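Local coordinates for putative lipoprotein (Bacteroides fragilis, PDB 3NQI), which is of unknown function but is probably a cell-envelope lipoprotein that pairs a small closed beta barrel with a second beta-rich part, at residues Y24-D29 against L35-T40; A47-I52 against E121-L126; G103-V108 against I215-Q220; S112-F117 against S189-Y194. One frame throughout, in Å; residues are numbered along the deposited sequence.

Contact 1: Y24-D29 against L35-T40; sequences YVTFTD and LIPTNT
Phe-27 and Leu-35 face each other as an antiparallel hydrogen-bonded pair in a beta hairpin. Phe-27 N gives a nearly straight bond to Leu-35 O (3.0 Å, 175° at the hydrogen), lying in the carbonyl plane. The return bond, Leu-35 N to Phe-27 O, is 2.6 Å long, its donor tilted from the plane of the Phe-27 carbonyl. Their side chains leave the sheet on one face, but the pair meets mainly at the roots, CB of Phe-27 to CB of Leu-35 at 4.3 Å. The ring of Phe-27 swings along the strand instead: with CG beside the backbone N (chi1 -51°) its CE2 comes to 3.9 Å from CG of Pro-37, the two side chains crossing at about a right angle. Pro-37 also sets CD 3.6 Å from Val-25 O. The other face belongs to Thr-26 and Ile-36, which run side by side in the same direction. Ile-36 starts off away from its partner, yet a bend at chi2 (-79°) brings CD1 back to 3.7 Å from CG2 of Thr-26. The hydroxyl of that threonine is engaged by Glu-34 and Asn-19. Near the turn, CB of Asp-29 brushes CD1 of Leu-35, while its carboxylate accepts the backbone N of Thr-33. The hairpin supplies the second and third strands of a closed five-stranded barrel with the strand order of an OB fold. Strand 11-21 pairs with 24-28 and strand 68-73 with 34-37, and Phe-27 meets Val-16 and Leu-73 while Leu-35 packs on Ile-69 and Ile-71.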
# COMPACT_ATOMS: atom_id res chain seq x y z
N TYR A 24 -20.09 14.47 -1.04
CA TYR A 24 -20.39 13.22 -0.36
C TYR A 24 -19.35 12.20 -0.81
O TYR A 24 -18.96 12.20 -1.98
CB TYR A 24 -21.79 12.72 -0.71
CG TYR A 24 -22.90 13.62 -0.22
CD1 TYR A 24 -23.32 13.58 1.12
CD2 TYR A 24 -23.55 14.50 -1.09
CE1 TYR A 24 -24.36 14.42 1.58
CE2 TYR A 24 -24.58 15.34 -0.64
CZ TYR A 24 -24.97 15.28 0.69
OH TYR A 24 -25.98 16.10 1.12
N VAL A 25 -18.93 11.31 0.08
CA VAL A 25 -17.92 10.30 -0.26
C VAL A 25 -18.57 9.02 -0.74
O VAL A 25 -19.47 8.51 -0.09
CB VAL A 25 -17.06 9.96 0.95
CG1 VAL A 25 -16.10 8.80 0.60
CG2 VAL A 25 -16.34 11.18 1.46
N THR A 26 -18.14 8.49 -1.89
CA THR A 26 -18.48 7.10 -2.26
C THR A 26 -17.17 6.33 -2.49
O THR A 26 -16.10 6.90 -2.41
CB THR A 26 -19.42 7.00 -3.49
OG1 THR A 26 -18.70 7.30 -4.69
CG2 THR A 26 -20.61 7.95 -3.34
N PHE A 27 -17.29 5.05 -2.79
CA PHE A 27 -16.14 4.20 -3.12
C PHE A 27 -16.30 3.47 -4.45
O PHE A 27 -17.42 3.32 -4.95
CB PHE A 27 -15.95 3.18 -2.00
CG PHE A 27 -15.92 3.80 -0.64
CD1 PHE A 27 -14.78 4.42 -0.18
CD2 PHE A 27 -17.05 3.78 0.17
CE1 PHE A 27 -14.74 4.98 1.07
CE2 PHE A 27 -17.03 4.35 1.42
CZ PHE A 27 -15.88 4.96 1.87
N THR A 28 -15.18 3.04 -5.01
CA THR A 28 -15.17 2.20 -6.24
C THR A 28 -14.30 0.97 -6.02
O THR A 28 -13.14 1.12 -5.68
CB THR A 28 -14.66 3.00 -7.45
OG1 THR A 28 -15.52 4.13 -7.64
CG2 THR A 28 -14.63 2.14 -8.73
N ASP A 29 -14.85 -0.24 -6.21
CA ASP A 29 -14.04 -1.44 -5.98
C ASP A 29 -13.17 -1.70 -7.20
O ASP A 29 -13.24 -0.97 -8.20
CB ASP A 29 -14.91 -2.66 -5.59
CG ASP A 29 -15.79 -3.18 -6.72
OD1 ASP A 29 -15.61 -2.79 -7.90
OD2 ASP A 29 -16.68 -4.02 -6.42
N LEU A 35 -19.64 1.97 -4.93
CA LEU A 35 -20.30 1.56 -3.68
C LEU A 35 -20.79 2.82 -2.97
O LEU A 35 -19.99 3.71 -2.66
CB LEU A 35 -19.38 0.71 -2.81
CG LEU A 35 -18.74 -0.48 -3.56
CD1 LEU A 35 -17.75 -1.24 -2.64
CD2 LEU A 35 -19.85 -1.41 -4.13
N ILE A 36 -22.11 2.88 -2.74
CA ILE A 36 -22.76 4.08 -2.20
C ILE A 36 -23.16 3.88 -0.73
O ILE A 36 -24.06 3.09 -0.45
CB ILE A 36 -24.01 4.44 -2.99
CG1 ILE A 36 -23.73 4.49 -4.51
CG2 ILE A 36 -24.62 5.78 -2.50
CD1 ILE A 36 -23.05 5.72 -4.99
N PRO A 37 -22.51 4.57 0.19
CA PRO A 37 -22.88 4.40 1.60
C PRO A 37 -24.25 4.95 1.90
O PRO A 37 -24.63 6.01 1.39
CB PRO A 37 -21.83 5.22 2.36
CG PRO A 37 -20.75 5.49 1.42
CD PRO A 37 -21.39 5.52 0.06
N THR A 38 -25.00 4.20 2.69
CA THR A 38 -26.29 4.62 3.19
C THR A 38 -26.27 4.82 4.72
O THR A 38 -27.32 5.04 5.32
CB THR A 38 -27.35 3.57 2.89
OG1 THR A 38 -27.00 2.36 3.57
CG2 THR A 38 -27.46 3.31 1.39
N ASN A 39 -25.11 4.71 5.35
CA ASN A 39 -24.99 5.07 6.77
C ASN A 39 -25.60 6.45 7.04
O ASN A 39 -25.51 7.35 6.20
CB ASN A 39 -23.52 5.03 7.20
CG ASN A 39 -22.94 3.63 7.10
OD1 ASN A 39 -22.67 3.13 5.99
ND2 ASN A 39 -22.79 2.97 8.23
N THR A 40 -26.26 6.59 8.19
CA THR A 40 -26.92 7.83 8.56
C THR A 40 -25.92 8.88 9.04
O THR A 40 -26.19 10.07 8.95
CB THR A 40 -27.99 7.58 9.62
OG1 THR A 40 -27.41 6.85 10.69
CG2 THR A 40 -29.14 6.76 9.04

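Contact 2: A47-I52 against E121-L126; sequences ARMAYI and ENTIVL. With CD (cadmium ion), chain H.
Arg-48 and Thr-123 make the one polar link between the two segments. The arginine chain runs out extended, then bends at chi3 (59°), bringing NH2 to Thr-123 OG1 as donor at 3.0 Å, with 153° at the hydrogen and the oxygen tilted slightly out of the guanidinium plane. In Thr-123, OG1 sits beside its backbone N and CG2 beside its carbonyl carbon, an arrangement that serves two partners: the hydroxyl takes Arg-48, the methyl takes Met-49. That second, apolar contact is tip to tip, SE of selenomethionine Met-49 lying 4.1 Å from Thr-123 CG2. The strands themselves stay well separated, their closest CA atoms, those of Met-49 and Thr-123, being 9.2 Å apart. Here strand 49-56, part of the OB-like barrel, meets strand 123-132 of the C-terminal half through side chains, with no backbone pairing. Met-49 also packs on Ala-193, and Asp-81 accepts the backbone N of both Arg-48 and Met-49. Metal coordination occupies the far end of 121-126: Glu-121 grips a cadmium ion with both carboxylate oxygens, OE1 at 2.4 Å and OE2 at 2.6 Å, beside a water and Glu-246. Ala-245 N donates to that same OE2.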
# COMPACT_ATOMS: atom_id res chain seq x y z
N ALA A 47 -9.11 10.60 1.88
CA ALA A 47 -8.05 9.72 1.39
C ALA A 47 -8.33 9.55 -0.08
O ALA A 47 -9.43 9.83 -0.54
CB ALA A 47 -8.09 8.37 2.13
N ARG A 48 -7.33 9.09 -0.80
CA ARG A 48 -7.49 8.78 -2.21
C ARG A 48 -7.89 7.33 -2.32
O ARG A 48 -8.71 6.96 -3.17
CB ARG A 48 -6.18 9.08 -2.96
CG ARG A 48 -6.38 9.41 -4.44
CD ARG A 48 -5.10 9.48 -5.26
NE ARG A 48 -4.39 8.22 -5.18
CZ ARG A 48 -4.69 7.09 -5.85
NH1 ARG A 48 -5.68 7.00 -6.74
NH2 ARG A 48 -3.95 6.02 -5.62
N MSE A 49 -7.34 6.49 -1.42
CA MSE A 49 -7.65 5.06 -1.39
C MSE A 49 -7.97 4.57 0.03
O MSE A 49 -7.46 5.10 0.96
CB MSE A 49 -6.44 4.26 -1.90
CG MSE A 49 -6.04 4.50 -3.35
SE MSE A 49 -7.22 3.50 -4.58
CE MSE A 49 -7.45 1.53 -3.98
N ALA A 50 -8.77 3.50 0.20
CA ALA A 50 -9.22 3.08 1.53
C ALA A 50 -9.40 1.58 1.64
O ALA A 50 -9.43 0.93 0.63
CB ALA A 50 -10.62 3.78 1.93
N TYR A 51 -9.39 1.07 2.85
CA TYR A 51 -9.86 -0.28 3.17
C TYR A 51 -11.23 -0.16 3.88
O TYR A 51 -11.37 0.54 4.89
CB TYR A 51 -8.84 -0.98 4.06
CG TYR A 51 -9.22 -2.39 4.41
CD1 TYR A 51 -9.00 -3.42 3.52
CD2 TYR A 51 -9.80 -2.70 5.65
CE1 TYR A 51 -9.34 -4.75 3.84
CE2 TYR A 51 -10.13 -4.02 5.99
CZ TYR A 51 -9.88 -5.03 5.07
OH TYR A 51 -10.23 -6.32 5.37
N ILE A 52 -12.25 -0.82 3.36
CA ILE A 52 -13.57 -0.78 3.99
C ILE A 52 -14.04 -2.18 4.31
O ILE A 52 -13.57 -3.14 3.73
CB ILE A 52 -14.64 -0.06 3.14
CG1 ILE A 52 -14.94 -0.76 1.82
CG2 ILE A 52 -14.23 1.45 2.91
CD1 ILE A 52 -16.06 -0.03 1.02
N GLU A 121 -4.84 1.01 -13.43
CA GLU A 121 -3.69 1.36 -14.24
C GLU A 121 -2.78 2.31 -13.50
O GLU A 121 -1.59 2.33 -13.78
CB GLU A 121 -4.14 1.98 -15.55
CG GLU A 121 -4.75 0.93 -16.47
CD GLU A 121 -5.19 1.53 -17.79
OE1 GLU A 121 -4.91 2.74 -17.98
OE2 GLU A 121 -5.81 0.80 -18.60
N ASN A 122 -3.34 3.05 -12.56
CA ASN A 122 -2.57 4.09 -11.81
C ASN A 122 -2.14 3.75 -10.38
O ASN A 122 -1.46 4.56 -9.72
CB ASN A 122 -3.48 5.31 -11.68
CG ASN A 122 -3.85 5.93 -13.05
OD1 ASN A 122 -2.99 6.35 -13.80
ND2 ASN A 122 -5.14 5.97 -13.35
N THR A 123 -2.62 2.63 -9.86
CA THR A 123 -2.46 2.31 -8.44
C THR A 123 -2.06 0.87 -8.20
O THR A 123 -2.69 -0.07 -8.71
CB THR A 123 -3.76 2.59 -7.60
OG1 THR A 123 -4.17 3.94 -7.80
CG2 THR A 123 -3.55 2.33 -6.05
N ILE A 124 -1.06 0.69 -7.35
CA ILE A 124 -0.75 -0.65 -6.88
C ILE A 124 -0.83 -0.67 -5.34
O ILE A 124 -0.79 0.37 -4.68
CB ILE A 124 0.62 -1.15 -7.36
CG1 ILE A 124 1.70 -0.21 -6.86
CG2 ILE A 124 0.65 -1.32 -8.94
CD1 ILE A 124 3.15 -0.75 -7.06
N VAL A 125 -1.00 -1.90 -4.82
CA VAL A 125 -1.25 -2.11 -3.41
C VAL A 125 -0.28 -3.11 -2.80
O VAL A 125 -0.09 -4.19 -3.35
CB VAL A 125 -2.69 -2.52 -3.13
CG1 VAL A 125 -2.90 -2.69 -1.57
CG2 VAL A 125 -3.65 -1.43 -3.67
N LEU A 126 0.36 -2.70 -1.69
CA LEU A 126 1.20 -3.62 -0.90
C LEU A 126 0.50 -4.09 0.37
O LEU A 126 0.14 -3.29 1.19
CB LEU A 126 2.55 -2.97 -0.56
CG LEU A 126 3.67 -2.94 -1.61
CD1 LEU A 126 3.20 -2.51 -2.91
CD2 LEU A 126 4.87 -2.03 -1.02
CD CD H . -6.21 2.96 -20.01
O HOH W 1 -8.34 2.64 -19.63

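Contact 3: G103-V108 against I215-Q220; sequences GSLSFV and ITIVAQ
The backbones at Leu-105 and Ala-219 come no closer than 8.0 Å between CA atoms, and no hydrogen bond joins segment 103-108 to strand 215-220, which runs extended throughout. This is packing between layers in the second beta-rich part of the chain: the segment leading into strand 107-109 drops one leucine onto the face of strand 214-221 that carries Ile-217 and Ala-219. Just before that leucine, Gly-103 and Ser-104 both face Leu-129 in a classic beta bulge, and both share backbone hydrogen bonds with it.

The contact is carried by Leu-105, whose side chain points at the strand. With CG beside the backbone N (chi1 -58°) and CD1 trailing on in extended fashion (chi2 -175°), the CD1 methyl is the one atom that reaches across. It lands between the two residues that turn the same way on the strand, Ile-217 and Ala-219. Ile-217 crosses the leucine at about a right angle and offers its CG2 branch, while its longer CG1 branch heads elsewhere, toward Ile-124. Around the leucine, Val-128, Leu-170 and Pro-116 add further apolar contacts, so that it is buried. Its backbone N is taken up as well, hydrogen-bonded to Tyr-238 OH. Between the segments, Leu-105 CD1 sits 3.7 Å from Ile-217 CG2 and 3.9 Å from Ala-219 CB.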
# COMPACT_ATOMS: atom_id res chain seq x y z
N GLY A 103 7.99 -8.13 7.94
CA GLY A 103 7.83 -9.55 8.12
C GLY A 103 7.64 -10.16 6.76
O GLY A 103 8.28 -11.16 6.44
N SER A 104 6.70 -9.60 5.98
CA SER A 104 6.46 -10.02 4.59
C SER A 104 5.53 -9.01 3.94
O SER A 104 4.96 -8.15 4.60
CB SER A 104 5.86 -11.41 4.51
OG SER A 104 4.69 -11.52 5.30
N LEU A 105 5.44 -9.07 2.60
CA LEU A 105 4.47 -8.25 1.87
C LEU A 105 3.35 -9.19 1.42
O LEU A 105 2.87 -9.17 0.30
CB LEU A 105 5.05 -7.55 0.65
CG LEU A 105 6.21 -6.63 0.94
CD1 LEU A 105 6.65 -5.86 -0.37
CD2 LEU A 105 5.81 -5.68 2.07
N SER A 106 2.91 -9.99 2.37
CA SER A 106 1.81 -10.90 2.15
C SER A 106 1.15 -11.30 3.47
O SER A 106 1.80 -11.37 4.53
CB SER A 106 2.32 -12.14 1.42
OG SER A 106 1.29 -13.10 1.28
N PHE A 107 -0.16 -11.54 3.42
CA PHE A 107 -0.91 -12.08 4.57
C PHE A 107 -2.20 -12.65 4.03
O PHE A 107 -2.43 -12.66 2.81
CB PHE A 107 -1.11 -11.06 5.69
CG PHE A 107 -1.74 -9.73 5.26
CD1 PHE A 107 -3.11 -9.62 4.98
CD2 PHE A 107 -0.98 -8.59 5.20
CE1 PHE A 107 -3.69 -8.43 4.62
CE2 PHE A 107 -1.55 -7.35 4.87
CZ PHE A 107 -2.90 -7.25 4.56
N VAL A 108 -3.03 -13.16 4.93
CA VAL A 108 -4.29 -13.76 4.53
C VAL A 108 -5.36 -12.69 4.42
O VAL A 108 -5.54 -11.86 5.32
CB VAL A 108 -4.69 -14.92 5.48
CG1 VAL A 108 -6.12 -15.45 5.15
CG2 VAL A 108 -3.65 -16.03 5.38
N ILE A 215 6.02 -4.80 -12.87
CA ILE A 215 6.56 -3.96 -11.80
C ILE A 215 7.12 -4.90 -10.75
O ILE A 215 6.51 -5.94 -10.41
CB ILE A 215 5.49 -3.05 -11.17
CG1 ILE A 215 4.82 -2.17 -12.26
CG2 ILE A 215 6.12 -2.25 -9.98
CD1 ILE A 215 3.54 -1.37 -11.82
N THR A 216 8.33 -4.63 -10.29
CA THR A 216 8.90 -5.47 -9.26
C THR A 216 9.07 -4.63 -8.01
O THR A 216 9.40 -3.43 -8.05
CB THR A 216 10.24 -6.17 -9.67
OG1 THR A 216 11.21 -5.16 -9.96
CG2 THR A 216 10.04 -7.10 -10.84
N ILE A 217 8.80 -5.27 -6.88
CA ILE A 217 8.89 -4.58 -5.58
C ILE A 217 9.99 -5.29 -4.78
O ILE A 217 9.92 -6.48 -4.52
CB ILE A 217 7.57 -4.67 -4.80
CG1 ILE A 217 6.36 -4.15 -5.63
CG2 ILE A 217 7.69 -3.96 -3.42
CD1 ILE A 217 6.35 -2.72 -5.97
N VAL A 218 11.00 -4.55 -4.40
CA VAL A 218 12.16 -5.08 -3.73
C VAL A 218 12.05 -4.74 -2.21
O VAL A 218 12.11 -3.55 -1.85
CB VAL A 218 13.48 -4.49 -4.28
CG1 VAL A 218 14.69 -5.23 -3.61
CG2 VAL A 218 13.60 -4.66 -5.83
N ALA A 219 11.91 -5.74 -1.35
CA ALA A 219 11.78 -5.51 0.12
C ALA A 219 12.90 -6.19 0.94
O ALA A 219 13.36 -7.28 0.57
CB ALA A 219 10.41 -6.01 0.61
N GLN A 220 13.32 -5.55 2.04
CA GLN A 220 14.14 -6.20 3.09
C GLN A 220 13.20 -6.76 4.15
O GLN A 220 12.40 -6.02 4.78
CB GLN A 220 15.16 -5.25 3.71
CG GLN A 220 16.19 -4.81 2.74
CD GLN A 220 17.27 -3.95 3.36
OE1 GLN A 220 18.35 -4.44 3.73
NE2 GLN A 220 16.99 -2.66 3.44

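Contact 4: S112-F117 against S189-Y194; sequences STVAPF and SSFKAY
A small two-stranded antiparallel hairpin, 107-109 with 112-114, and the residues that follow it lean over strand 186-195, and Phe-191 of that strand meets Val-114 and Phe-117 there. One atom of the ring does the touching, CE1 of Phe-191. From one partner comes the CG1 methyl of Val-114, 4.2 Å away and close to the plane of the Phe-191 ring, at its edge. The valine's rotation about CA-CB (chi1 56°), with CG1 between its backbone N and carbonyl carbon, is what presents that methyl to Phe-191. The two side chains approach from opposite directions. The other partner is Phe-117, whose CE1 also lies 4.2 Å from Phe-191 CE1. Seen from Phe-117, that atom arrives at the ring edge near its plane, whereas Phe-117 CE1 comes at Phe-191 obliquely. Inside its own segment, the Phe-117 ring has Ala-115 O in its plane, 3.2 Å from CD1 of Phe-117, so a carbonyl oxygen borders the positively polarised ring edge. No hydrogen bond crosses between the segments, and none of the three touching residues is fully buried. The backbone N of Phe-191 bonds to a di(hydroxyethyl)ether molecule, probably from the crystallisation liquor. The Phe-107 ring, from the first strand of the hairpin, meets Phe-191 with planes about 60° apart. Strand 123-132 lies alongside: its Val-125 touches Phe-117 and Phe-191 and its Pro-127 packs on Phe-191, while on the other flank strand 78-87 pairs with strand 186-195.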
# COMPACT_ATOMS: atom_id res chain seq x y z
N SER A 112 -7.67 -16.63 1.04
CA SER A 112 -6.37 -16.90 0.42
C SER A 112 -5.35 -15.90 0.92
O SER A 112 -5.70 -14.96 1.63
CB SER A 112 -6.52 -16.82 -1.11
OG SER A 112 -5.43 -17.44 -1.78
N THR A 113 -4.11 -16.10 0.52
CA THR A 113 -3.01 -15.13 0.74
C THR A 113 -3.03 -14.08 -0.35
O THR A 113 -3.33 -14.37 -1.49
CB THR A 113 -1.61 -15.82 0.69
OG1 THR A 113 -0.62 -14.94 1.23
CG2 THR A 113 -1.22 -16.17 -0.74
N VAL A 114 -2.68 -12.86 -0.03
CA VAL A 114 -2.61 -11.83 -1.01
C VAL A 114 -1.19 -11.27 -0.92
O VAL A 114 -0.55 -11.37 0.13
CB VAL A 114 -3.66 -10.72 -0.74
CG1 VAL A 114 -3.47 -10.15 0.68
CG2 VAL A 114 -3.56 -9.64 -1.81
N ALA A 115 -0.69 -10.80 -2.06
CA ALA A 115 0.67 -10.28 -2.25
C ALA A 115 0.58 -8.94 -2.99
O ALA A 115 -0.55 -8.51 -3.33
CB ALA A 115 1.53 -11.33 -3.03
N PRO A 116 1.70 -8.23 -3.21
CA PRO A 116 1.53 -6.94 -3.89
C PRO A 116 0.78 -7.11 -5.20
O PRO A 116 1.03 -8.09 -5.92
CB PRO A 116 2.97 -6.51 -4.17
CG PRO A 116 3.70 -7.11 -2.95
CD PRO A 116 3.10 -8.45 -2.83
N PHE A 117 -0.15 -6.21 -5.47
CA PHE A 117 -1.06 -6.36 -6.59
C PHE A 117 -1.45 -5.06 -7.25
O PHE A 117 -1.24 -4.00 -6.69
CB PHE A 117 -2.30 -7.16 -6.21
CG PHE A 117 -3.24 -6.45 -5.26
CD1 PHE A 117 -3.14 -6.63 -3.89
CD2 PHE A 117 -4.28 -5.67 -5.75
CE1 PHE A 117 -4.02 -5.98 -3.03
CE2 PHE A 117 -5.17 -5.03 -4.90
CZ PHE A 117 -5.05 -5.19 -3.55
N SER A 189 -0.98 -6.14 10.42
CA SER A 189 -1.12 -6.18 8.97
C SER A 189 -1.79 -4.87 8.51
O SER A 189 -2.64 -4.29 9.23
CB SER A 189 -1.91 -7.42 8.57
OG SER A 189 -3.14 -7.40 9.24
N SER A 190 -1.34 -4.35 7.38
CA SER A 190 -1.95 -3.18 6.76
C SER A 190 -1.83 -3.25 5.25
O SER A 190 -0.81 -3.71 4.73
CB SER A 190 -1.26 -1.89 7.20
OG SER A 190 -1.18 -1.72 8.60
N PHE A 191 -2.80 -2.71 4.53
CA PHE A 191 -2.61 -2.44 3.11
C PHE A 191 -2.07 -1.03 2.93
O PHE A 191 -2.47 -0.14 3.68
CB PHE A 191 -3.85 -2.54 2.36
CG PHE A 191 -4.35 -3.93 2.22
CD1 PHE A 191 -3.74 -4.79 1.35
CD2 PHE A 191 -5.44 -4.33 2.92
CE1 PHE A 191 -4.24 -6.10 1.19
CE2 PHE A 191 -5.92 -5.62 2.79
CZ PHE A 191 -5.32 -6.48 1.90
N LYS A 192 -1.16 -0.85 1.96
CA LYS A 192 -0.64 0.50 1.59
C LYS A 192 -0.84 0.64 0.08
O LYS A 192 -0.41 -0.21 -0.70
CB LYS A 192 0.83 0.61 1.97
CG LYS A 192 1.07 0.51 3.49
CD LYS A 192 0.68 1.88 4.15
CE LYS A 192 0.55 1.81 5.61
NZ LYS A 192 -0.05 3.12 6.03
N ALA A 193 -1.54 1.70 -0.30
CA ALA A 193 -1.86 1.97 -1.69
C ALA A 193 -1.02 3.14 -2.23
O ALA A 193 -0.84 4.18 -1.54
CB ALA A 193 -3.37 2.25 -1.87
N TYR A 194 -0.50 2.96 -3.45
CA TYR A 194 0.47 3.86 -4.10
C TYR A 194 -0.01 4.31 -5.46
O TYR A 194 -0.17 3.51 -6.40
CB TYR A 194 1.84 3.19 -4.31
CG TYR A 194 2.47 2.75 -3.02
CD1 TYR A 194 2.14 1.54 -2.44
CD2 TYR A 194 3.32 3.57 -2.36
CE1 TYR A 194 2.66 1.16 -1.21
CE2 TYR A 194 3.89 3.20 -1.13
CZ TYR A 194 3.57 2.03 -0.57
OH TYR A 194 4.11 1.70 0.66

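Contact 1 builds the barrel, and contact 2, about 16 Å away centre to centre, carries on from its interior: Phe-27 CE1 lies 4.0 Å from Ile-52 CG2. Contacts 2 and 4 share neighbouring strands, with probable 2.8 Å backbone bonds from Leu-126 N to Lys-192 O and from Val-125 N to Phe-117 O. Contact 3 packs against strand 123-132 of contact 2, Ile-124 CD1 lying 3.9 Å from Ile-217 CD1. It is also joined to contact 4 by the hairpin, Phe-107 O to Val-114 N at 2.9 Å. Contacts 1 and 3 are about 30 Å apart, centre to centre. The cadmium ion held by Glu-121 sits at the far end of segment 121-126, 12.4 Å from Thr-123 OG1.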